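Local atomic coordinates of 401aa long hypothetical glucose-1-phosphate thymidylyltransferase (Sulfolobus tokodaii, PDB entry 2GGO), a protein that transfers nucleotidyl groups to sugar 1-phosphates and is bifunctional, taking part in the synthesis of UDP-N-acetylglucosamine and UDP-N-acetylgalactosamine. Residues R13-I17 / I209-I215. Residues are numbered along the deposited sequence; the frame is centred on the assembly and turned at random.
Sequences RLEPI and IGKPWNI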
loop_
_atom_site.group_PDB
_atom_site.type_symbol
_atom_site.label_atom_id
_atom_site.label_comp_id
_atom_site.label_asym_id
_atom_site.label_seq_id
_atom_site.Cartn_x
_atom_site.Cartn_y
_atom_site.Cartn_z
ATOM N N ARG A 13 -4.488 -6.554 -7.520
ATOM C CA ARG A 13 -3.579 -5.585 -8.069
ATOM C C ARG A 13 -2.295 -5.489 -7.290
ATOM O O ARG A 13 -1.293 -5.023 -7.820
ATOM C CB ARG A 13 -4.241 -4.219 -8.147
ATOM C CG ARG A 13 -5.115 -4.040 -9.405
ATOM C CD ARG A 13 -5.986 -2.784 -9.250
ATOM N NE ARG A 13 -6.852 -2.889 -8.058
ATOM C CZ ARG A 13 -6.809 -2.096 -6.981
ATOM N NH1 ARG A 13 -5.953 -1.083 -6.912
ATOM N NH2 ARG A 13 -7.658 -2.308 -5.978
ATOM N N LEU A 14 -2.304 -5.946 -6.043
ATOM C CA LEU A 14 -1.091 -5.816 -5.195
ATOM C C LEU A 14 -0.310 -7.146 -5.054
ATOM O O LEU A 14 0.598 -7.274 -4.282
ATOM C CB LEU A 14 -1.456 -5.234 -3.843
ATOM C CG LEU A 14 -0.667 -4.023 -3.347
ATOM C CD1 LEU A 14 -0.396 -3.016 -4.440
ATOM C CD2 LEU A 14 -1.349 -3.317 -2.125
ATOM N N GLU A 15 -0.711 -8.161 -5.792
ATOM C CA GLU A 15 0.120 -9.361 -5.887
ATOM C C GLU A 15 1.553 -9.051 -6.362
ATOM O O GLU A 15 1.781 -8.122 -7.111
ATOM C CB GLU A 15 -0.533 -10.331 -6.815
ATOM C CG GLU A 15 -1.846 -10.758 -6.184
ATOM C CD GLU A 15 -2.615 -11.708 -7.058
ATOM O OE1 GLU A 15 -2.080 -12.117 -8.096
ATOM O OE2 GLU A 15 -3.757 -12.055 -6.693
ATOM N N PRO A 16 2.534 -9.837 -5.922
ATOM C CA PRO A 16 2.482 -10.948 -5.040
ATOM C C PRO A 16 2.482 -10.601 -3.566
ATOM O O PRO A 16 2.461 -11.497 -2.759
ATOM C CB PRO A 16 3.780 -11.714 -5.398
ATOM C CG PRO A 16 4.714 -10.668 -5.797
ATOM C CD PRO A 16 3.906 -9.569 -6.397
ATOM N N ILE A 17 2.558 -9.326 -3.194
ATOM C CA ILE A 17 2.582 -8.993 -1.773
ATOM C C ILE A 17 1.334 -9.548 -1.074
ATOM O O ILE A 17 1.422 -9.972 0.087
ATOM C CB ILE A 17 2.685 -7.484 -1.519
ATOM C CG1 ILE A 17 4.058 -6.919 -1.899
ATOM C CG2 ILE A 17 2.349 -7.177 -0.007
ATOM C CD1 ILE A 17 4.692 -7.500 -3.209
ATOM N N ILE A 209 -2.978 2.851 -2.534
ATOM C CA ILE A 209 -1.928 1.908 -2.772
ATOM C C ILE A 209 -2.577 0.884 -3.672
ATOM O O ILE A 209 -3.072 -0.120 -3.225
ATOM C CB ILE A 209 -1.423 1.358 -1.469
ATOM C CG1 ILE A 209 -0.794 2.483 -0.658
ATOM C CG2 ILE A 209 -0.386 0.271 -1.709
ATOM C CD1 ILE A 209 -0.587 2.056 0.755
ATOM N N GLY A 210 -2.615 1.191 -4.957
ATOM C CA GLY A 210 -3.331 0.370 -5.918
ATOM C C GLY A 210 -2.470 -0.380 -6.915
ATOM O O GLY A 210 -2.979 -1.100 -7.769
ATOM N N LYS A 211 -1.163 -0.207 -6.833
ATOM C CA LYS A 211 -0.251 -0.948 -7.710
ATOM C C LYS A 211 1.058 -1.166 -6.969
ATOM O O LYS A 211 1.388 -0.395 -6.050
ATOM C CB LYS A 211 -0.142 -0.242 -9.077
ATOM C CG LYS A 211 -1.471 -0.369 -9.894
ATOM C CD LYS A 211 -1.424 0.282 -11.249
ATOM C CE LYS A 211 -1.448 1.811 -11.142
ATOM N NZ LYS A 211 -2.668 2.400 -11.778
ATOM N N PRO A 212 1.788 -2.282 -7.266
ATOM C CA PRO A 212 2.851 -2.681 -6.318
ATOM C C PRO A 212 3.929 -1.632 -6.150
ATOM O O PRO A 212 4.425 -1.433 -5.038
ATOM C CB PRO A 212 3.398 -4.007 -6.896
ATOM C CG PRO A 212 2.364 -4.465 -7.842
ATOM C CD PRO A 212 1.701 -3.219 -8.398
ATOM N N TRP A 213 4.230 -0.892 -7.201
ATOM C CA TRP A 213 5.195 0.165 -7.020
ATOM C C TRP A 213 4.776 1.258 -6.073
ATOM O O TRP A 213 5.652 1.929 -5.547
ATOM C CB TRP A 213 5.686 0.742 -8.328
ATOM C CG TRP A 213 4.650 1.206 -9.198
ATOM C CD1 TRP A 213 4.177 2.463 -9.249
ATOM C CD2 TRP A 213 3.893 0.439 -10.173
ATOM N NE1 TRP A 213 3.140 2.545 -10.172
ATOM C CE2 TRP A 213 2.981 1.321 -10.774
ATOM C CE3 TRP A 213 3.902 -0.902 -10.589
ATOM C CZ2 TRP A 213 2.095 0.922 -11.766
ATOM C CZ3 TRP A 213 3.018 -1.297 -11.585
ATOM C CH2 TRP A 213 2.136 -0.389 -12.165
ATOM N N ASN A 214 3.462 1.447 -5.834
ATOM C CA ASN A 214 2.995 2.429 -4.833
ATOM C C ASN A 214 3.419 2.101 -3.438
ATOM O O ASN A 214 3.516 2.980 -2.626
ATOM C CB ASN A 214 1.494 2.680 -4.845
ATOM C CG ASN A 214 0.958 3.112 -6.214
ATOM O OD1 ASN A 214 1.521 3.979 -6.903
ATOM N ND2 ASN A 214 -0.167 2.548 -6.588
ATOM N N ILE A 215 3.730 0.847 -3.140
ATOM C CA ILE A 215 4.386 0.533 -1.865
ATOM C C ILE A 215 5.728 1.274 -1.694
ATOM O O ILE A 215 6.098 1.708 -0.587
ATOM C CB ILE A 215 4.559 -1.007 -1.699
ATOM C CG1 ILE A 215 3.240 -1.733 -1.977
ATOM C CG2 ILE A 215 5.173 -1.347 -0.334
ATOM C CD1 ILE A 215 3.225 -3.238 -1.570
#
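I209 enters the contact through its branch methyl: CG2 lies 3.7 Å from CD2 of L14, while its backbone hydrogen-bonds to D99. At G210, R13 joins in: its NH1 gives a weak hydrogen bond to the G210 carbonyl (NH1 to O 3.1 Å, N-H...O angle 129°). A CB on this residue would fall 2.9 Å from that same NH1, so glycine leaves the room the guanidinium needs. K211 turns its CB away, and it is the backbone that packs, with K211 C 3.5 Å from L14 CD1. This is the nucleotidyltransferase domain, of the GT-A clan. R13 sits in the loop that follows strand 2-6, within the glycine-rich run A8-R13 that probably binds the nucleoside triphosphate; the hydrogen bond to G210 and the packing of L14 thus join this loop to the chain leading into helix 212-225. P212 follows; its CA and that of L14 are the closest CA pair of the two segments, 5.2 Å apart. Its ring packs on two carbonyl oxygens, CD 3.5 Å from R13 O and CG 3.8 Å from E15 O. F358, from the hexapeptide-repeat part of the chain, touches both P212 and P16, the latter preceded by a cis peptide bond. Three residues after P212, I215 directs its CB toward the loop, and its CD1 lies 3.8 Å from I17 CG1 and 4.3 Å from L14 CG, with V26 also against its side chain.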